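Local coordinates for protein chitin binding domain (Burkholderia pseudomallei, PDB 3UAM) that probably binds chitin or a related polysaccharide and, as a member of the AA10 lytic polysaccharide monooxygenase family, may cleave its chains oxidatively, at residues A[123-128]-A[168-173]; A[67-72]-A[162-167]. One frame throughout, in Å; residues are numbered along the deposited sequence.

Contact 1 of 2, residues A[123-128]-A[168-173]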
ATOM      1  N   PRO A 123      -5.888  -3.400  14.594  1.00 10.71           N
ATOM      2  CA  PRO A 123      -6.301  -3.028  13.251  1.00  9.61           C
ATOM      3  C   PRO A 123      -7.419  -2.017  13.219  1.00  9.16           C
ATOM      4  O   PRO A 123      -8.275  -1.992  14.082  1.00  9.39           O
ATOM      5  CB  PRO A 123      -6.748  -4.369  12.612  1.00  9.68           C
ATOM      6  CG  PRO A 123      -6.948  -5.308  13.760  1.00 10.48           C
ATOM      7  CD  PRO A 123      -5.985  -4.856  14.818  1.00 11.00           C
ATOM      8  N   HIS A 124      -7.366  -1.154  12.225  1.00  8.21           N
ATOM      9  CA  HIS A 124      -8.385  -0.124  12.007  1.00  7.88           C
ATOM     10  C   HIS A 124      -9.628  -0.661  11.351  1.00  7.60           C
ATOM     11  O   HIS A 124      -9.595  -1.690  10.651  1.00  7.41           O
ATOM     12  CB  HIS A 124      -7.805   0.929  11.067  1.00  7.44           C
ATOM     13  CG  HIS A 124      -6.955   1.957  11.746  1.00  7.63           C
ATOM     14  ND1 HIS A 124      -7.467   2.847  12.605  1.00  8.09           N
ATOM     15  CD2 HIS A 124      -5.589   2.221  11.659  1.00  7.63           C
ATOM     16  CE1 HIS A 124      -6.482   3.666  13.043  1.00  8.35           C
ATOM     17  NE2 HIS A 124      -5.331   3.286  12.450  1.00  8.06           N
ATOM     18  N   LYS A 125     -10.739   0.045  11.539  1.00  7.54           N
ATOM     19  CA  LYS A 125     -11.908  -0.122  10.650  1.00  7.23           C
ATOM     20  C   LYS A 125     -11.506   0.151   9.201  1.00  6.49           C
ATOM     21  O   LYS A 125     -10.982   1.195   8.902  1.00  6.21           O
ATOM     22  CB  LYS A 125     -13.021   0.834  11.047  1.00  7.61           C
ATOM     23  CG  LYS A 125     -13.670   0.501  12.371  1.00  8.29           C
ATOM     24  CD  LYS A 125     -14.762   1.492  12.730  1.00  8.72           C
ATOM     25  CE  LYS A 125     -15.428   1.122  14.053  1.00  9.46           C
ATOM     26  NZ  LYS A 125     -16.551   2.037  14.417  1.00 10.03           N
ATOM     27  N   THR A 126     -11.755  -0.793   8.310  1.00  6.16           N
ATOM     28  CA  THR A 126     -11.207  -0.757   6.948  1.00  5.66           C
ATOM     29  C   THR A 126     -12.273  -0.544   5.871  1.00  5.56           C
ATOM     30  O   THR A 126     -13.249  -1.273   5.830  1.00  5.80           O
ATOM     31  CB  THR A 126     -10.515  -2.075   6.643  1.00  5.54           C
ATOM     32  OG1 THR A 126      -9.483  -2.300   7.604  1.00  5.60           O
ATOM     33  CG2 THR A 126      -9.932  -2.081   5.215  1.00  5.24           C
ATOM     34  N   ARG A 127     -12.069   0.425   4.982  1.00  5.30           N
ATOM     35  CA  ARG A 127     -12.960   0.577   3.832  1.00  5.36           C
ATOM     36  C   ARG A 127     -12.559  -0.337   2.688  1.00  5.27           C
ATOM     37  O   ARG A 127     -13.402  -0.976   2.098  1.00  5.47           O
ATOM     38  CB  ARG A 127     -13.039   2.031   3.348  1.00  5.31           C
ATOM     39  CG  ARG A 127     -14.036   2.243   2.218  1.00  5.50           C
ATOM     40  CD  ARG A 127     -15.414   1.666   2.531  1.00  5.86           C
ATOM     41  NE  ARG A 127     -15.968   2.207   3.765  1.00  6.09           N
ATOM     42  CZ  ARG A 127     -16.962   1.660   4.465  1.00  6.46           C
ATOM     43  NH1 ARG A 127     -17.501   0.514   4.090  1.00  6.62           N
ATOM     44  NH2 ARG A 127     -17.379   2.234   5.591  1.00  6.75           N
ATOM     45  N   ARG A 128     -11.270  -0.393   2.384  1.00  5.09           N
ATOM     46  CA  ARG A 128     -10.779  -1.203   1.273  1.00  5.11           C
ATOM     47  C   ARG A 128      -9.270  -1.486   1.356  1.00  4.95           C
ATOM     48  O   ARG A 128      -8.538  -0.866   2.132  1.00  4.75           O
ATOM     49  CB  ARG A 128     -11.114  -0.529  -0.064  1.00  5.27           C
ATOM     50  CG  ARG A 128     -10.335   0.753  -0.325  1.00  5.20           C
ATOM     51  CD  ARG A 128     -10.604   1.417  -1.681  1.00  5.44           C
ATOM     52  NE  ARG A 128     -12.001   1.831  -1.850  1.00  5.77           N
ATOM     53  CZ  ARG A 128     -12.572   2.841  -1.195  1.00  5.92           C
ATOM     54  NH1 ARG A 128     -11.889   3.541  -0.291  1.00  5.71           N
ATOM     55  NH2 ARG A 128     -13.842   3.145  -1.427  1.00  6.34           N
ATOM     56  N   ASP A 168     -22.933  -2.864  13.679  1.00 15.10           N
ATOM     57  CA  ASP A 168     -22.153  -4.075  13.357  1.00 15.05           C
ATOM     58  C   ASP A 168     -20.773  -3.764  12.772  1.00 13.87           C
ATOM     59  O   ASP A 168     -20.090  -4.678  12.291  1.00 13.62           O
ATOM     60  CB  ASP A 168     -22.914  -4.980  12.377  1.00 15.57           C
ATOM     61  CG  ASP A 168     -24.278  -5.382  12.904  1.00 17.02           C
ATOM     62  OD1 ASP A 168     -24.347  -5.860  14.044  1.00 17.65           O
ATOM     63  OD2 ASP A 168     -25.283  -5.182  12.188  1.00 17.93           O
ATOM     64  N   ALA A 169     -20.380  -2.494  12.822  1.00 13.18           N
ATOM     65  CA  ALA A 169     -19.098  -2.024  12.281  1.00 12.39           C
ATOM     66  C   ALA A 169     -17.832  -2.807  12.711  1.00 12.13           C
ATOM     67  O   ALA A 169     -16.983  -3.065  11.871  1.00 11.38           O
ATOM     68  CB  ALA A 169     -18.915  -0.528  12.574  1.00 12.06           C
ATOM     69  N   ASP A 170     -17.691  -3.179  13.985  1.00 12.78           N
ATOM     70  CA  ASP A 170     -16.437  -3.845  14.415  1.00 12.77           C
ATOM     71  C   ASP A 170     -16.230  -5.164  13.674  1.00 12.55           C
ATOM     72  O   ASP A 170     -15.171  -5.393  13.114  1.00 12.04           O
ATOM     73  CB  ASP A 170     -16.380  -4.112  15.928  1.00 13.74           C
ATOM     74  CG  ASP A 170     -16.197  -2.848  16.738  1.00 14.19           C
ATOM     75  OD1 ASP A 170     -16.105  -1.739  16.135  1.00 13.99           O
ATOM     76  OD2 ASP A 170     -16.168  -2.963  17.982  1.00 14.86           O
ATOM     77  N   LYS A 171     -17.264  -5.993  13.643  1.00 13.03           N
ATOM     78  CA  LYS A 171     -17.238  -7.266  12.933  1.00 13.11           C
ATOM     79  C   LYS A 171     -17.137  -7.130  11.406  1.00 12.56           C
ATOM     80  O   LYS A 171     -16.447  -7.937  10.750  1.00 12.39           O
ATOM     81  CB  LYS A 171     -18.499  -8.080  13.284  1.00 13.96           C
ATOM     82  N   GLU A 172     -17.842  -6.148  10.829  1.00 12.43           N
ATOM     83  CA  GLU A 172     -17.875  -5.990   9.377  1.00 12.10           C
ATOM     84  C   GLU A 172     -16.673  -5.231   8.832  1.00 11.04           C
ATOM     85  O   GLU A 172     -16.329  -5.402   7.680  1.00 11.03           O
ATOM     86  CB  GLU A 172     -19.164  -5.283   8.917  1.00 12.80           C
ATOM     87  CG  GLU A 172     -20.452  -5.998   9.293  1.00 14.15           C
ATOM     88  CD  GLU A 172     -20.485  -7.442   8.828  1.00 15.18           C
ATOM     89  OE1 GLU A 172     -20.590  -8.373   9.663  1.00 16.46           O
ATOM     90  OE2 GLU A 172     -20.379  -7.660   7.615  1.00 15.94           O
ATOM     91  N   LEU A 173     -16.042  -4.374   9.624  1.00 10.36           N
ATOM     92  CA  LEU A 173     -14.957  -3.550   9.084  1.00  9.50           C
ATOM     93  C   LEU A 173     -13.573  -3.821   9.660  1.00  9.30           C
ATOM     94  O   LEU A 173     -12.583  -3.414   9.044  1.00  8.69           O
ATOM     95  CB  LEU A 173     -15.278  -2.049   9.202  1.00  9.21           C
ATOM     96  CG  LEU A 173     -16.586  -1.606   8.518  1.00  9.35           C
ATOM     97  CD1 LEU A 173     -16.851  -0.117   8.737  1.00  9.29           C
ATOM     98  CD2 LEU A 173     -16.572  -1.942   7.037  1.00  8.87           C
TER
HETATM   99  O   HOH W   1     -17.569   0.571  16.450  1.00 14.39           O
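Thr126 N donates to Leu173 O (2.8 Å, N-H...O angle 151°), tying the terminal carbonyl of the short helix 169-173 to the first residue of strand 126-133, part of the mixed sheet of the AA10 monooxygenase domain. The donor stands above the carbonyl plane, and Thr126 CB lies 3.4 Å from Leu173 O. Thr126 OG1, anti to its own carbonyl carbon (chi1 -58°), turns back to His124 O and is also hydrogen-bonded to Trp198 NE1. A second polar link runs through water: Lys125 NZ and Asp170 OD1, 4.2 Å apart and beyond a salt bridge, both bind water 1, while NZ probably also hydrogen-bonds to Tyr164 O. The extended Lys125 chain carries its CE to 3.6 Å from Asp170 OD1 and passes Ala169 CB; Lys125 CB meets Leu173 CB at 4.1 Å. Leu173 CD2 packs against Thr126 O at 3.6 Å and sits obliquely to the Arg127 guanidinium, 3.9 Å from NH1. Asp69 pairs with Arg127 NE, and Asn159 O and Tyr161 O take NH1. The helix end is thus joined to the strand by a carbonyl and a leucine side chain, whereas the charges of Lys125 and Asp170, bridged by water, probably still attract.

Contact 2 of 2, residues A[67-72]-A[162-167]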
ATOM      1  N   PRO A  67     -20.196   7.425   1.686  1.00 10.17           N
ATOM      2  CA  PRO A  67     -20.241   8.854   1.899  1.00 10.47           C
ATOM      3  C   PRO A  67     -19.983   9.316   3.340  1.00 10.52           C
ATOM      4  O   PRO A  67     -19.534  10.438   3.523  1.00 10.90           O
ATOM      5  CB  PRO A  67     -21.646   9.267   1.410  1.00 11.26           C
ATOM      6  CG  PRO A  67     -22.410   8.000   1.205  1.00 11.33           C
ATOM      7  CD  PRO A  67     -21.398   6.925   0.988  1.00 10.65           C
ATOM      8  N   ASP A  68     -20.233   8.486   4.350  1.00 10.37           N
ATOM      9  CA  ASP A  68     -20.019   8.935   5.728  1.00 10.36           C
ATOM     10  C   ASP A  68     -18.563   8.734   6.219  1.00  9.48           C
ATOM     11  O   ASP A  68     -18.207   9.188   7.314  1.00  9.47           O
ATOM     12  CB  ASP A  68     -21.017   8.280   6.677  1.00 10.93           C
ATOM     13  CG  ASP A  68     -22.433   8.868   6.555  1.00 11.82           C
ATOM     14  OD1 ASP A  68     -22.573  10.090   6.385  1.00 12.32           O
ATOM     15  OD2 ASP A  68     -23.409   8.105   6.624  1.00 12.26           O
ATOM     16  N   ASP A  69     -17.721   8.084   5.410  1.00  8.65           N
ATOM     17  CA  ASP A  69     -16.336   7.857   5.797  1.00  8.03           C
ATOM     18  C   ASP A  69     -15.615   9.194   5.958  1.00  8.05           C
ATOM     19  O   ASP A  69     -15.979  10.186   5.330  1.00  8.29           O
ATOM     20  CB  ASP A  69     -15.591   6.960   4.801  1.00  7.53           C
ATOM     21  CG  ASP A  69     -15.773   5.478   5.079  1.00  7.40           C
ATOM     22  OD1 ASP A  69     -16.681   5.105   5.869  1.00  7.80           O
ATOM     23  OD2 ASP A  69     -15.016   4.671   4.457  1.00  7.03           O
ATOM     24  N   VAL A  70     -14.609   9.211   6.825  1.00  7.83           N
ATOM     25  CA  VAL A  70     -13.853  10.424   7.091  1.00  7.95           C
ATOM     26  C   VAL A  70     -13.100  10.778   5.828  1.00  7.73           C
ATOM     27  O   VAL A  70     -12.533   9.897   5.158  1.00  7.22           O
ATOM     28  CB  VAL A  70     -12.876  10.234   8.270  1.00  7.91           C
ATOM     29  CG1 VAL A  70     -11.875  11.387   8.337  1.00  8.01           C
ATOM     30  CG2 VAL A  70     -13.656  10.041   9.572  1.00  8.31           C
ATOM     31  N   ALA A  71     -13.135  12.058   5.479  1.00  8.08           N
ATOM     32  CA  ALA A  71     -12.466  12.569   4.263  1.00  8.07           C
ATOM     33  C   ALA A  71     -10.943  12.388   4.319  1.00  7.88           C
ATOM     34  O   ALA A  71     -10.350  12.345   5.410  1.00  7.91           O
ATOM     35  CB  ALA A  71     -12.809  14.039   4.054  1.00  8.54           C
ATOM     36  N   ASN A  72     -10.312  12.268   3.155  1.00  7.80           N
ATOM     37  CA  ASN A  72      -8.873  11.983   3.138  1.00  7.76           C
ATOM     38  C   ASN A  72      -8.037  13.163   3.580  1.00  8.46           C
ATOM     39  O   ASN A  72      -8.425  14.316   3.418  1.00  8.97           O
ATOM     40  CB  ASN A  72      -8.382  11.455   1.785  1.00  7.44           C
ATOM     41  CG  ASN A  72      -8.372  12.497   0.688  1.00  7.78           C
ATOM     42  OD1 ASN A  72      -9.160  13.446   0.690  1.00  8.10           O
ATOM     43  ND2 ASN A  72      -7.481  12.299  -0.292  1.00  7.61           N
ATOM     44  N   GLN A 162     -21.796   0.138   6.024  1.00  9.13           N
ATOM     45  CA  GLN A 162     -21.899   1.595   6.263  1.00  9.15           C
ATOM     46  C   GLN A 162     -23.116   1.914   7.114  1.00  9.92           C
ATOM     47  O   GLN A 162     -24.101   1.204   7.032  1.00 10.48           O
ATOM     48  CB  GLN A 162     -22.036   2.347   4.937  1.00  9.07           C
ATOM     49  CG  GLN A 162     -20.901   2.188   3.945  1.00  8.44           C
ATOM     50  CD  GLN A 162     -21.208   2.795   2.574  1.00  8.59           C
ATOM     51  OE1 GLN A 162     -21.616   3.937   2.474  1.00  8.83           O
ATOM     52  NE2 GLN A 162     -20.979   2.020   1.515  1.00  8.43           N
ATOM     53  N   PRO A 163     -23.070   3.000   7.920  1.00 10.11           N
ATOM     54  CA  PRO A 163     -21.917   3.856   8.145  1.00  9.69           C
ATOM     55  C   PRO A 163     -20.867   3.161   9.012  1.00  9.51           C
ATOM     56  O   PRO A 163     -21.157   2.138   9.648  1.00  9.73           O
ATOM     57  CB  PRO A 163     -22.502   5.047   8.895  1.00 10.18           C
ATOM     58  CG  PRO A 163     -23.722   4.508   9.572  1.00 10.90           C
ATOM     59  CD  PRO A 163     -24.266   3.496   8.625  1.00 10.89           C
ATOM     60  N   TYR A 164     -19.664   3.723   9.073  1.00  9.22           N
ATOM     61  CA  TYR A 164     -18.586   3.079   9.845  1.00  9.09           C
ATOM     62  C   TYR A 164     -18.875   3.063  11.338  1.00  9.85           C
ATOM     63  O   TYR A 164     -18.193   2.364  12.077  1.00  9.80           O
ATOM     64  CB  TYR A 164     -17.231   3.750   9.586  1.00  8.58           C
ATOM     65  CG  TYR A 164     -17.077   5.167  10.128  1.00  8.85           C
ATOM     66  CD1 TYR A 164     -16.872   5.419  11.482  1.00  9.28           C
ATOM     67  CD2 TYR A 164     -17.118   6.252   9.268  1.00  8.79           C
ATOM     68  CE1 TYR A 164     -16.718   6.733  11.958  1.00  9.64           C
ATOM     69  CE2 TYR A 164     -16.979   7.540   9.722  1.00  9.09           C
ATOM     70  CZ  TYR A 164     -16.772   7.787  11.053  1.00  9.50           C
ATOM     71  OH  TYR A 164     -16.609   9.096  11.435  1.00  9.83           O
ATOM     72  N   TRP A 165     -19.858   3.849  11.792  1.00 10.69           N
ATOM     73  CA  TRP A 165     -20.283   3.814  13.205  1.00 11.67           C
ATOM     74  C   TRP A 165     -21.520   3.001  13.473  1.00 12.52           C
ATOM     75  O   TRP A 165     -22.080   3.055  14.576  1.00 13.37           O
ATOM     76  CB  TRP A 165     -20.512   5.211  13.731  1.00 12.24           C
ATOM     77  CG  TRP A 165     -21.630   5.952  13.049  1.00 12.61           C
ATOM     78  CD1 TRP A 165     -23.007   5.870  13.296  1.00 13.37           C
ATOM     79  CD2 TRP A 165     -21.492   6.963  12.011  1.00 12.31           C
ATOM     80  NE1 TRP A 165     -23.693   6.724  12.484  1.00 13.45           N
ATOM     81  CE2 TRP A 165     -22.848   7.405  11.689  1.00 12.94           C
ATOM     82  CE3 TRP A 165     -20.431   7.501  11.332  1.00 11.75           C
ATOM     83  CZ2 TRP A 165     -23.098   8.342  10.715  1.00 12.98           C
ATOM     84  CZ3 TRP A 165     -20.686   8.476  10.360  1.00 11.84           C
ATOM     85  CH2 TRP A 165     -21.997   8.890  10.066  1.00 12.48           C
ATOM     86  N   GLY A 166     -21.967   2.247  12.478  1.00 12.50           N
ATOM     87  CA  GLY A 166     -23.148   1.424  12.629  1.00 13.39           C
ATOM     88  C   GLY A 166     -22.928   0.312  13.655  1.00 13.94           C
ATOM     89  O   GLY A 166     -21.791  -0.028  14.000  1.00 13.81           O
ATOM     90  N   PRO A 167     -24.017  -0.253  14.153  1.00 15.04           N
ATOM     91  CA  PRO A 167     -23.919  -1.221  15.239  1.00 15.74           C
ATOM     92  C   PRO A 167     -23.026  -2.424  14.935  1.00 15.57           C
ATOM     93  O   PRO A 167     -22.429  -2.949  15.864  1.00 16.30           O
ATOM     94  CB  PRO A 167     -25.378  -1.668  15.458  1.00 16.67           C
ATOM     95  CG  PRO A 167     -26.125  -1.222  14.258  1.00 16.44           C
ATOM     96  CD  PRO A 167     -25.408  -0.025  13.721  1.00 15.59           C
TER
HETATM   97  O   HOH W   2     -21.140   5.740   4.446  1.00  4.38           O
HETATM   98  O   HOH W   3     -17.265  10.947   9.465  1.00 12.60           O
HETATM   99  O   HOH W   4     -19.247   5.014   6.480  1.00  5.20           O
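The type I beta turn Pro163-Gly166, which follows a cis peptide bond before Pro163, presents its two aromatic residues, Tyr164 and Trp165, to the loop 67-72 at the surface of the lytic polysaccharide monooxygenase domain. Gly166 N closes the turn on Pro163 O. Tyr164 CG lies between its backbone N and carbonyl carbon (chi1 69°), and the ring meets the loop with one edge: Asp68 O approaches CE2 to 3.2 Å and Asp69 OD1 approaches CD2 to 3.6 Å, both near the ring plane. These are oxygens facing the ring's C-H rim. Farther round the ring, Val70 CG2 packs against the hydroxyl, 3.6 Å from Tyr164 OH. The neighbouring indole of Trp165 puts its edge over one face of the tyrosine, CE3 above the ring centre, in a T-shaped (edge-to-face) arrangement, and has Pro163 CB over the centre of one of its own faces. The six-membered ring of Trp165 also reaches Asp68, with CH2 3.5 Å from Asp68 CG and the carboxylate tilted 39° from the indole plane.

No direct hydrogen bond crosses the contact; three waters do the polar work. Water 4 accepts from Tyr164 N and donates to Asp69 OD1 at 2.6 Å, while OD2 of that carboxylate is held by the salt bridge of Arg127. Water 3 lies in the plane of the Tyr164 ring and joins OH to Asp68 O, so the carbonyl that faces the ring edge is also hydrogen-bonded. Water 2 accepts from Asp68 N and donates to Gln162 OE1. That same amide oxygen, Gln162 OE1, comes to 3.3 Å from Pro67 CD, the two side chains crossing at about a right angle.

Overall arrangement
Contact 1 is largely buried and contact 2 lies at the surface, their centres about 10 Å apart on the same side of the domain. Residues 162-167 lead directly into 168-173, so one loop-and-helix excursion is held twice: its helix end by strand 126-133, its preceding turn by the loop 67-72. The chemistry follows the setting, with a direct backbone bond and aliphatic packing in contact 1, against a tyrosine edge, an indole beside a carboxylate, and bridging waters in contact 2. Two polar ties couple them: the salt bridge from Arg127 NE to Asp69 OD2 (2.7 Å) joins strand to loop, and a probable hydrogen bond from Lys125 NZ to Tyr164 O joins the residue just before the strand to the turn.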